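Protoporphyrinogen oxidase (Exiguobacterium sibiricum, PDB 3LOV) probably catalyses the FAD-dependent, oxygen-driven oxidation of coproporphyrinogen III to coproporphyrin III in bacterial heme b biosynthesis. Local coordinates at residues T306-A311 against D408-Y413; P300-L305 against D419-V424. All coordinates share one frame; numbering follows the deposited sequence. Where two conformers were deposited one is given.

Contact 1 (T306-A311 against D408-Y413). With FAD (flavin-adenine dinucleotide), chain B.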
ATOM      1  N   THR A 306       0.958  -8.891  11.880  1.00 19.04           N
ATOM      2  CA  THR A 306       1.624  -9.744  10.929  1.00 20.84           C
ATOM      3  C   THR A 306       1.822  -9.084   9.592  1.00 21.81           C
ATOM      4  O   THR A 306       1.157  -8.090   9.261  1.00 24.79           O
ATOM      5  CB  THR A 306       0.829 -11.046  10.646  1.00 21.67           C
ATOM      6  OG1 THR A 306      -0.406 -10.709   9.987  1.00 24.46           O
ATOM      7  CG2 THR A 306       0.548 -11.868  11.956  1.00 23.22           C
ATOM      8  N   THR A 307       2.711  -9.686   8.795  1.00 20.56           N
ATOM      9  CA  THR A 307       3.001  -9.203   7.474  1.00 20.60           C
ATOM     10  C   THR A 307       3.172 -10.368   6.514  1.00 22.30           C
ATOM     11  O   THR A 307       3.255 -11.539   6.932  1.00 19.62           O
ATOM     12  CB  THR A 307       4.322  -8.382   7.464  1.00 22.38           C
ATOM     13  OG1 THR A 307       5.388  -9.218   7.903  1.00 22.25           O
ATOM     14  CG2 THR A 307       4.228  -7.082   8.333  1.00 20.37           C
ATOM     15  N   HIS A 308       3.233 -10.037   5.226  1.00 18.20           N
ATOM     16  CA  HIS A 308       3.727 -10.960   4.196  1.00 19.11           C
ATOM     17  C   HIS A 308       4.680 -10.216   3.261  1.00 20.69           C
ATOM     18  O   HIS A 308       4.698  -8.968   3.228  1.00 21.96           O
ATOM     19  CB  HIS A 308       2.543 -11.608   3.442  1.00 17.99           C
ATOM     20  CG  HIS A 308       1.826 -10.677   2.520  1.00 23.72           C
ATOM     21  ND1 HIS A 308       0.788  -9.865   2.933  1.00 22.99           N
ATOM     22  CD2 HIS A 308       1.999 -10.425   1.199  1.00 21.79           C
ATOM     23  CE1 HIS A 308       0.360  -9.149   1.910  1.00 29.39           C
ATOM     24  NE2 HIS A 308       1.073  -9.469   0.845  1.00 21.59           N
ATOM     25  N   SER A 309       5.476 -10.975   2.506  1.00 22.03           N
ATOM     26  CA  SER A 309       6.422 -10.434   1.531  1.00 19.95           C
ATOM     27  C   SER A 309       5.874 -10.495   0.125  1.00 21.07           C
ATOM     28  O   SER A 309       5.131 -11.393  -0.214  1.00 19.33           O
ATOM     29  CB  SER A 309       7.753 -11.212   1.552  1.00 21.31           C
ATOM     30  OG  SER A 309       8.339 -11.103   2.832  1.00 20.77           O
ATOM     31  N   THR A 310       6.307  -9.544  -0.691  1.00 19.70           N
ATOM     32  CA  THR A 310       5.883  -9.422  -2.066  1.00 19.45           C
ATOM     33  C   THR A 310       7.124  -9.286  -2.944  1.00 20.51           C
ATOM     34  O   THR A 310       8.080  -8.610  -2.558  1.00 20.78           O
ATOM     35  CB  THR A 310       4.981  -8.152  -2.287  1.00 21.46           C
ATOM     36  OG1 THR A 310       3.875  -8.155  -1.367  1.00 21.25           O
ATOM     37  CG2 THR A 310       4.443  -8.092  -3.745  1.00 20.49           C
ATOM     38  N   ALA A 311       7.119  -9.953  -4.095  1.00 16.86           N
ATOM     39  CA  ALA A 311       8.048  -9.629  -5.195  1.00 20.07           C
ATOM     40  C   ALA A 311       7.288  -9.004  -6.381  1.00 22.27           C
ATOM     41  O   ALA A 311       6.156  -9.410  -6.705  1.00 19.67           O
ATOM     42  CB  ALA A 311       8.785 -10.860  -5.667  1.00 20.82           C
ATOM     43  N   ASP A 408       8.506  -8.507   4.248  1.00 20.17           N
ATOM     44  CA  ASP A 408       7.627  -8.105   5.361  1.00 21.93           C
ATOM     45  C   ASP A 408       7.009  -6.725   5.147  1.00 24.93           C
ATOM     46  O   ASP A 408       6.923  -5.934   6.088  1.00 29.10           O
ATOM     47  CB  ASP A 408       8.388  -8.101   6.699  1.00 22.75           C
ATOM     48  CG  ASP A 408       9.282  -9.332   6.864  1.00 23.61           C
ATOM     49  OD1 ASP A 408       8.897 -10.441   6.396  1.00 29.94           O
ATOM     50  OD2 ASP A 408      10.396  -9.186   7.403  1.00 45.28           O
ATOM     51  N   GLY A 409       6.551  -6.472   3.928  1.00 24.71           N
ATOM     52  CA  GLY A 409       6.186  -5.114   3.485  1.00 29.63           C
ATOM     53  C   GLY A 409       4.759  -4.708   3.796  1.00 29.57           C
ATOM     54  O   GLY A 409       4.471  -3.521   3.945  1.00 33.53           O
ATOM     55  N   LEU A 410       3.856  -5.682   3.868  1.00 24.10           N
ATOM     56  CA  LEU A 410       2.461  -5.383   4.043  1.00 22.20           C
ATOM     57  C   LEU A 410       1.901  -5.884   5.362  1.00 22.13           C
ATOM     58  O   LEU A 410       1.742  -7.068   5.561  1.00 22.58           O
ATOM     59  CB  LEU A 410       1.658  -5.902   2.843  1.00 23.69           C
ATOM     60  CG  LEU A 410       1.952  -5.145   1.531  1.00 31.37           C
ATOM     61  CD1 LEU A 410       1.432  -5.898   0.286  1.00 29.47           C
ATOM     62  CD2 LEU A 410       1.457  -3.684   1.584  1.00 26.36           C
ATOM     63  N   PRO A 411       1.569  -4.972   6.265  1.00 22.12           N
ATOM     64  CA  PRO A 411       0.852  -5.389   7.480  1.00 22.43           C
ATOM     65  C   PRO A 411      -0.613  -5.636   7.250  1.00 22.92           C
ATOM     66  O   PRO A 411      -1.232  -4.950   6.445  1.00 21.10           O
ATOM     67  CB  PRO A 411       0.975  -4.183   8.417  1.00 22.52           C
ATOM     68  CG  PRO A 411       2.045  -3.353   7.868  1.00 28.12           C
ATOM     69  CD  PRO A 411       2.010  -3.579   6.360  1.00 23.24           C
ATOM     70  N   ALA A 412      -1.145  -6.582   8.014  1.00 22.30           N
ATOM     71  CA  ALA A 412      -2.532  -6.958   7.997  1.00 20.99           C
ATOM     72  C   ALA A 412      -3.231  -6.229   9.132  1.00 21.33           C
ATOM     73  O   ALA A 412      -3.167  -6.664  10.329  1.00 20.48           O
ATOM     74  CB  ALA A 412      -2.646  -8.504   8.180  1.00 19.44           C
ATOM     75  N   TYR A 413      -3.858  -5.101   8.776  1.00 17.17           N
ATOM     76  CA  TYR A 413      -4.710  -4.348   9.685  1.00 19.00           C
ATOM     77  C   TYR A 413      -6.050  -5.054   9.842  1.00 19.40           C
ATOM     78  O   TYR A 413      -6.693  -5.339   8.857  1.00 22.76           O
ATOM     79  CB  TYR A 413      -5.057  -2.948   9.130  1.00 17.83           C
ATOM     80  CG  TYR A 413      -3.970  -1.868   9.107  1.00 17.84           C
ATOM     81  CD1 TYR A 413      -2.604  -2.177   9.037  1.00 20.43           C
ATOM     82  CD2 TYR A 413      -4.333  -0.534   9.047  1.00 15.98           C
ATOM     83  CE1 TYR A 413      -1.616  -1.169   8.963  1.00 22.97           C
ATOM     84  CE2 TYR A 413      -3.357   0.487   8.971  1.00 20.75           C
ATOM     85  CZ  TYR A 413      -2.013   0.169   8.953  1.00 20.22           C
ATOM     86  OH  TYR A 413      -1.086   1.181   8.858  1.00 15.54           O
TER
HETATM   87  PA  FAD B 500       9.880   1.823   4.284  1.00 17.82           P
HETATM   88  O1A FAD B 500       9.726   2.268   2.868  1.00 18.79           O
HETATM   89  O2A FAD B 500       9.891   0.370   4.577  1.00 15.01           O
HETATM   90  O5B FAD B 500      11.212   2.469   4.866  1.00 20.72           O
HETATM   91  C5B FAD B 500      11.817   2.025   6.053  1.00 16.19           C
HETATM   92  C4B FAD B 500      13.253   2.564   6.071  1.00 16.20           C
HETATM   93  O4B FAD B 500      13.865   2.329   7.342  1.00 15.61           O
HETATM   94  C3B FAD B 500      14.089   1.906   4.993  1.00 16.44           C
HETATM   95  O3B FAD B 500      14.845   2.856   4.261  1.00 14.25           O
HETATM   96  C2B FAD B 500      14.950   0.970   5.820  1.00 17.01           C
HETATM   97  O2B FAD B 500      16.196   0.740   5.263  1.00 15.72           O
HETATM   98  C1B FAD B 500      15.109   1.726   7.122  1.00 17.25           C
HETATM   99  N9A FAD B 500      15.463   0.909   8.293  1.00 17.90           N
HETATM  100  C8A FAD B 500      15.118  -0.374   8.656  1.00 21.99           C
HETATM  101  N7A FAD B 500      15.698  -0.693   9.841  1.00 16.36           N
HETATM  102  C5A FAD B 500      16.428   0.392  10.243  1.00 19.04           C
HETATM  103  C6A FAD B 500      17.211   0.670  11.366  1.00 21.65           C
HETATM  104  N6A FAD B 500      17.346  -0.215  12.349  1.00 16.43           N
HETATM  105  N1A FAD B 500      17.838   1.901  11.478  1.00 16.90           N
HETATM  106  C2A FAD B 500      17.659   2.865  10.515  1.00 18.13           C
HETATM  107  N3A FAD B 500      16.861   2.598   9.417  1.00 17.02           N
HETATM  108  C4A FAD B 500      16.283   1.387   9.280  1.00 20.86           C
HETATM  109  N1  FAD B 500       1.445   2.536  -1.381  1.00 22.22           N
HETATM  110  C2  FAD B 500       0.777   3.347  -2.257  1.00 22.51           C
HETATM  111  O2  FAD B 500       0.322   4.437  -1.885  1.00 15.26           O
HETATM  112  N3  FAD B 500       0.589   2.936  -3.552  1.00 19.80           N
HETATM  113  C4  FAD B 500       1.024   1.741  -3.998  1.00 23.54           C
HETATM  114  O4  FAD B 500       0.852   1.455  -5.167  1.00 24.44           O
HETATM  115  C4X FAD B 500       1.670   0.886  -3.130  1.00 22.14           C
HETATM  116  N5  FAD B 500       2.162  -0.323  -3.593  1.00 18.13           N
HETATM  117  C5X FAD B 500       2.833  -1.158  -2.695  1.00 26.05           C
HETATM  118  C6  FAD B 500       3.305  -2.402  -3.128  1.00 25.58           C
HETATM  119  C7  FAD B 500       3.979  -3.252  -2.235  1.00 27.01           C
HETATM  120  C7M FAD B 500       4.491  -4.581  -2.708  1.00 27.99           C
HETATM  121  C8  FAD B 500       4.217  -2.846  -0.909  1.00 23.91           C
HETATM  122  C8M FAD B 500       4.929  -3.737   0.093  1.00 23.18           C
HETATM  123  C9  FAD B 500       3.766  -1.605  -0.471  1.00 18.94           C
HETATM  124  C9A FAD B 500       3.065  -0.749  -1.352  1.00 17.41           C
HETATM  125  N10 FAD B 500       2.607   0.500  -0.914  1.00 16.08           N
HETATM  126  C10 FAD B 500       1.901   1.309  -1.812  1.00 21.87           C
HETATM  127  C1' FAD B 500       2.788   1.003   0.499  1.00 17.38           C
HETATM  128  C2' FAD B 500       4.040   1.914   0.541  1.00 19.51           C
HETATM  129  O2' FAD B 500       5.146   1.154   0.220  1.00 20.77           O
HETATM  130  C3' FAD B 500       4.274   2.559   1.914  1.00 16.92           C
HETATM  131  O3' FAD B 500       3.285   3.573   2.038  1.00 30.23           O
HETATM  132  C4' FAD B 500       5.650   3.243   2.115  1.00 19.29           C
HETATM  133  O4' FAD B 500       6.704   2.773   1.296  1.00 26.01           O
HETATM  134  C5' FAD B 500       6.155   3.067   3.534  1.00 22.86           C
HETATM  135  O5' FAD B 500       7.323   3.830   3.700  1.00 20.38           O
HETATM  136  P   FAD B 500       8.015   3.869   5.119  1.00 14.00           P
HETATM  137  O1P FAD B 500       7.016   3.896   6.246  1.00 15.72           O
HETATM  138  O2P FAD B 500       9.126   4.886   5.212  1.00 17.71           O
HETATM  139  O3P FAD B 500       8.725   2.400   5.239  1.00 13.66           O
HETATM  140  O   HOH W   1      -1.971  -8.465  11.862  1.00 14.97           O
HETATM  141  O   HOH W   2       6.415 -11.029   6.439  1.00 29.40           O
HETATM  142  O   HOH W   3      -0.177  -9.093   5.298  1.00 15.64           O
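H308 and L410 run alongside each other in the same direction, on the side of an irregular antiparallel strand pair that carries the flavin. With CG of H308 between the backbone N and the carbonyl carbon (chi1 72°), the imidazole sets its CE1 3.6 Å from CB of L410 and its NE2 3.6 Å from CD1 of L410. L410 then meets the isoalloxazine, with CG 3.6 Å from C8M of FAD and CD2 3.7 Å from C9 of FAD, while CB of T310 packs on C7M. A classic beta bulge sets two residues, G409 and L410, opposite the single H308, and a CB on G409 would run into C8M. The main-chain bonds at the bulge are weak, being long or bent; shorter bonds lie on either side, the main-chain bond A412 N to T306 O (3.0 Å) and that of D408 N to the side-chain OG of S309 (3.0 Å). Water 3, in the imidazole plane, bonds ND1 of H308 and donates to O of L410. An alanine in place of H308 would remove the ring and ND1's bond to the water, and would probably leave L410 less firmly seated. Apolar contacts thus hold the dimethylbenzene edge of FAD, with side-chain and water-mediated bonds supplementing the weakly paired backbone.

Contact 2 (P300-L305 against D419-V424)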
ATOM      1  N   PRO A 300       2.397  -5.828  22.801  1.00 25.65           N
ATOM      2  CA  PRO A 300       1.938  -7.072  22.171  1.00 25.23           C
ATOM      3  C   PRO A 300       1.185  -6.774  20.872  1.00 24.82           C
ATOM      4  O   PRO A 300       1.225  -7.586  19.946  1.00 24.35           O
ATOM      5  CB  PRO A 300       0.996  -7.678  23.225  1.00 25.78           C
ATOM      6  CG  PRO A 300       0.541  -6.511  24.051  1.00 26.56           C
ATOM      7  CD  PRO A 300       1.742  -5.594  24.099  1.00 25.92           C
ATOM      8  N   GLU A 301       0.503  -5.620  20.818  1.00 23.66           N
ATOM      9  CA  GLU A 301      -0.188  -5.186  19.594  1.00 22.92           C
ATOM     10  C   GLU A 301       0.767  -5.208  18.408  1.00 22.22           C
ATOM     11  O   GLU A 301       0.431  -5.718  17.339  1.00 23.10           O
ATOM     12  CB  GLU A 301      -0.778  -3.794  19.725  1.00 22.17           C
ATOM     13  CG  GLU A 301      -1.841  -3.660  20.792  1.00 20.04           C
ATOM     14  CD  GLU A 301      -1.269  -3.409  22.198  1.00 26.84           C
ATOM     15  OE1 GLU A 301      -0.043  -3.449  22.410  1.00 25.99           O
ATOM     16  OE2 GLU A 301      -2.056  -3.102  23.092  1.00 29.37           O
ATOM     17  N   LEU A 302       1.983  -4.726  18.600  1.00 23.54           N
ATOM     18  CA  LEU A 302       2.977  -4.780  17.529  1.00 21.82           C
ATOM     19  C   LEU A 302       3.556  -6.177  17.304  1.00 22.78           C
ATOM     20  O   LEU A 302       3.887  -6.516  16.174  1.00 19.81           O
ATOM     21  CB  LEU A 302       4.107  -3.777  17.770  1.00 22.14           C
ATOM     22  CG  LEU A 302       3.731  -2.307  17.636  1.00 22.52           C
ATOM     23  CD1 LEU A 302       5.022  -1.463  17.601  1.00 18.64           C
ATOM     24  CD2 LEU A 302       2.909  -2.033  16.398  1.00 23.92           C
ATOM     25  N   GLU A 303       3.692  -6.990  18.363  1.00 22.97           N
ATOM     26  CA  GLU A 303       4.158  -8.393  18.189  1.00 23.55           C
ATOM     27  C   GLU A 303       3.153  -9.227  17.366  1.00 22.55           C
ATOM     28  O   GLU A 303       3.530 -10.113  16.647  1.00 25.76           O
ATOM     29  CB  GLU A 303       4.387  -9.085  19.544  1.00 22.26           C
ATOM     30  CG  GLU A 303       5.535  -8.495  20.338  1.00 24.32           C
ATOM     31  CD  GLU A 303       5.516  -8.843  21.824  1.00 29.86           C
ATOM     32  OE1 GLU A 303       4.537  -9.429  22.327  1.00 32.67           O
ATOM     33  OE2 GLU A 303       6.479  -8.467  22.505  1.00 25.68           O
ATOM     34  N   GLN A 304       1.873  -8.941  17.511  1.00 21.64           N
ATOM     35  CA  GLN A 304       0.830  -9.655  16.773  1.00 21.55           C
ATOM     36  C   GLN A 304       0.452  -9.031  15.450  1.00 20.68           C
ATOM     37  O   GLN A 304      -0.426  -9.543  14.788  1.00 22.21           O
ATOM     38  CB  GLN A 304      -0.425  -9.720  17.647  1.00 22.60           C
ATOM     39  CG  GLN A 304      -0.191 -10.587  18.875  1.00 29.23           C
ATOM     40  CD  GLN A 304      -1.131 -10.240  20.005  1.00 35.99           C
ATOM     41  OE1 GLN A 304      -2.338 -10.069  19.813  1.00 37.67           O
ATOM     42  NE2 GLN A 304      -0.577 -10.101  21.191  1.00 41.32           N
ATOM     43  N   LEU A 305       1.099  -7.937  15.039  1.00 20.43           N
ATOM     44  CA  LEU A 305       0.825  -7.348  13.734  1.00 20.13           C
ATOM     45  C   LEU A 305       1.632  -8.082  12.684  1.00 18.72           C
ATOM     46  O   LEU A 305       2.842  -7.912  12.579  1.00 18.63           O
ATOM     47  CB  LEU A 305       1.131  -5.843  13.752  1.00 21.62           C
ATOM     48  CG  LEU A 305       0.750  -5.007  12.538  1.00 19.88           C
ATOM     49  CD1 LEU A 305      -0.756  -4.986  12.339  1.00 17.49           C
ATOM     50  CD2 LEU A 305       1.323  -3.596  12.663  1.00 15.33           C
ATOM     51  N   ASP A 419      -7.285   1.804  17.399  1.00 21.93           N
ATOM     52  CA  ASP A 419      -7.269   1.835  18.876  1.00 23.57           C
ATOM     53  C   ASP A 419      -6.090   1.107  19.467  1.00 23.94           C
ATOM     54  O   ASP A 419      -5.520   1.575  20.443  1.00 23.53           O
ATOM     55  CB  ASP A 419      -8.545   1.238  19.466  1.00 26.42           C
ATOM     56  CG  ASP A 419      -9.749   2.134  19.267  1.00 28.78           C
ATOM     57  OD1 ASP A 419      -9.556   3.302  18.901  1.00 29.96           O
ATOM     58  OD2 ASP A 419     -10.880   1.665  19.468  1.00 36.05           O
ATOM     59  N   ARG A 420      -5.697  -0.002  18.867  1.00 23.17           N
ATOM     60  CA  ARG A 420      -4.481  -0.672  19.316  1.00 24.19           C
ATOM     61  C   ARG A 420      -3.211   0.208  19.126  1.00 26.95           C
ATOM     62  O   ARG A 420      -2.333   0.269  19.995  1.00 26.28           O
ATOM     63  CB  ARG A 420      -4.343  -2.006  18.620  1.00 24.16           C
ATOM     64  CG  ARG A 420      -5.290  -3.079  19.189  1.00 26.33           C
ATOM     65  CD  ARG A 420      -4.924  -4.448  18.658  1.00 20.39           C
ATOM     66  NE  ARG A 420      -5.088  -4.583  17.197  1.00 22.80           N
ATOM     67  CZ  ARG A 420      -6.252  -4.838  16.600  1.00 27.43           C
ATOM     68  NH1 ARG A 420      -7.359  -5.008  17.325  1.00 24.71           N
ATOM     69  NH2 ARG A 420      -6.301  -4.989  15.291  1.00 25.54           N
ATOM     70  N   ILE A 421      -3.127   0.896  18.000  1.00 25.17           N
ATOM     71  CA  ILE A 421      -1.977   1.751  17.745  1.00 23.96           C
ATOM     72  C   ILE A 421      -1.960   2.940  18.743  1.00 24.70           C
ATOM     73  O   ILE A 421      -0.891   3.321  19.189  1.00 24.10           O
ATOM     74  CB  ILE A 421      -1.985   2.227  16.325  1.00 23.10           C
ATOM     75  CG1 ILE A 421      -1.700   1.032  15.365  1.00 18.68           C
ATOM     76  CG2 ILE A 421      -1.067   3.484  16.106  1.00 18.68           C
ATOM     77  CD1 ILE A 421      -0.477   0.152  15.675  1.00 21.44           C
ATOM     78  N   GLN A 422      -3.111   3.536  19.083  1.00 25.41           N
ATOM     79  CA  GLN A 422      -3.187   4.583  20.133  0.50 25.05           C
ATOM     80  C   GLN A 422      -2.605   4.043  21.445  1.00 25.62           C
ATOM     81  O   GLN A 422      -1.813   4.705  22.139  1.00 27.57           O
ATOM     82  CB  GLN A 422      -4.651   5.073  20.331  0.50 24.61           C
ATOM     83  CG  GLN A 422      -4.956   5.685  21.718  0.50 24.61           C
ATOM     84  CD  GLN A 422      -6.413   6.165  21.899  0.50 30.91           C
ATOM     85  OE1 GLN A 422      -7.208   6.185  20.959  0.50 29.02           O
ATOM     86  NE2 GLN A 422      -6.748   6.564  23.121  0.50 23.81           N
ATOM     87  N   ARG A 423      -3.009   2.829  21.807  1.00 23.32           N
ATOM     88  CA  ARG A 423      -2.492   2.244  23.021  1.00 25.90           C
ATOM     89  C   ARG A 423      -0.973   1.990  22.922  1.00 23.61           C
ATOM     90  O   ARG A 423      -0.271   2.270  23.864  1.00 19.20           O
ATOM     91  CB  ARG A 423      -3.287   0.985  23.422  1.00 31.16           C
ATOM     92  CG  ARG A 423      -2.962   0.460  24.852  1.00 36.43           C
ATOM     93  CD  ARG A 423      -1.846  -0.553  24.771  1.00 44.91           C
ATOM     94  NE  ARG A 423      -1.044  -0.728  25.977  1.00 48.79           N
ATOM     95  CZ  ARG A 423       0.092  -1.415  26.010  1.00 48.89           C
ATOM     96  NH1 ARG A 423       0.580  -1.960  24.889  1.00 39.63           N
ATOM     97  NH2 ARG A 423       0.756  -1.550  27.156  1.00 58.95           N
ATOM     98  N   VAL A 424      -0.462   1.486  21.791  1.00 21.27           N
ATOM     99  CA  VAL A 424       0.995   1.332  21.581  1.00 21.14           C
ATOM    100  C   VAL A 424       1.727   2.691  21.833  1.00 22.79           C
ATOM    101  O   VAL A 424       2.669   2.764  22.633  1.00 23.69           O
ATOM    102  CB  VAL A 424       1.312   0.691  20.159  1.00 23.44           C
ATOM    103  CG1 VAL A 424       2.757   0.913  19.702  1.00 18.19           C
ATOM    104  CG2 VAL A 424       0.982  -0.809  20.124  1.00 19.30           C
TER
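A bend at chi2 (84°) turns the carboxylate of E301 across the gap toward helix 417-431, after CG has left the backbone anti to the carbonyl carbon. R423 answers with a bend of its own: CG is anti to the backbone N, and the chain then folds at chi2 (-91°) so that the guanidinium comes back to the glutamate. The two side chains cross at about a right angle, their flat ends turned by 25°. OE1 of E301 lies at the edge of the guanidinium, near its plane, and forms a salt bridge with NH1 of R423 at 3.0 Å, though the hydrogen bond within it is bent and weak. The other oxygen, OE2 of E301, rests 3.1 Å from CD of R423. NH1 of R423 also donates to O of H298, just ahead of the short helix 300-303, so one nitrogen serves both the carboxylate and a main-chain carbonyl.

Away from the charged tips the contact is apolar. CG of E301 packs against CB of R420 at 3.7 Å, while the guanidinium of R420 turns elsewhere and donates to O of V415. V424 slides past E301 in the opposite direction, bringing its CG2 to 3.5 Å from CB of the glutamate. Its second methyl, CG1 of V424, meets CD1 of L302 at 3.9 Å, and the two side chains cross at nearly a right angle. L302 also meets the tip of I421 and leans on H287, V290 and V291 of helix 287-293, extending the packing to the preceding helix. The attachment therefore rests on the methylene stem of E301 and on L302, I421 and V424, while the bent ion pair at the end of the glutamate is likely to add a modest electrostatic pull.

The two contacts are successive parts of the same pair of chain runs: helix 300-303 leads into strand 307-318, and strand 400-411 is followed by helix 417-431, so contact 1 is nested inside the loop closed by contact 2. Their centres are 16 Å apart, yet they touch through L305, whose CD1 is 3.6 Å from O of A412 and whose CG is 4.2 Å from CB of P411. Only contact 1 meets the cofactor, through T310, G409 and L410 of the FAD pocket. In contact 2 the side chain of L302 is about 12 Å from FAD, and about 9 Å from that of the FAD-binding Q289, on helix 287-293, against which L302 packs.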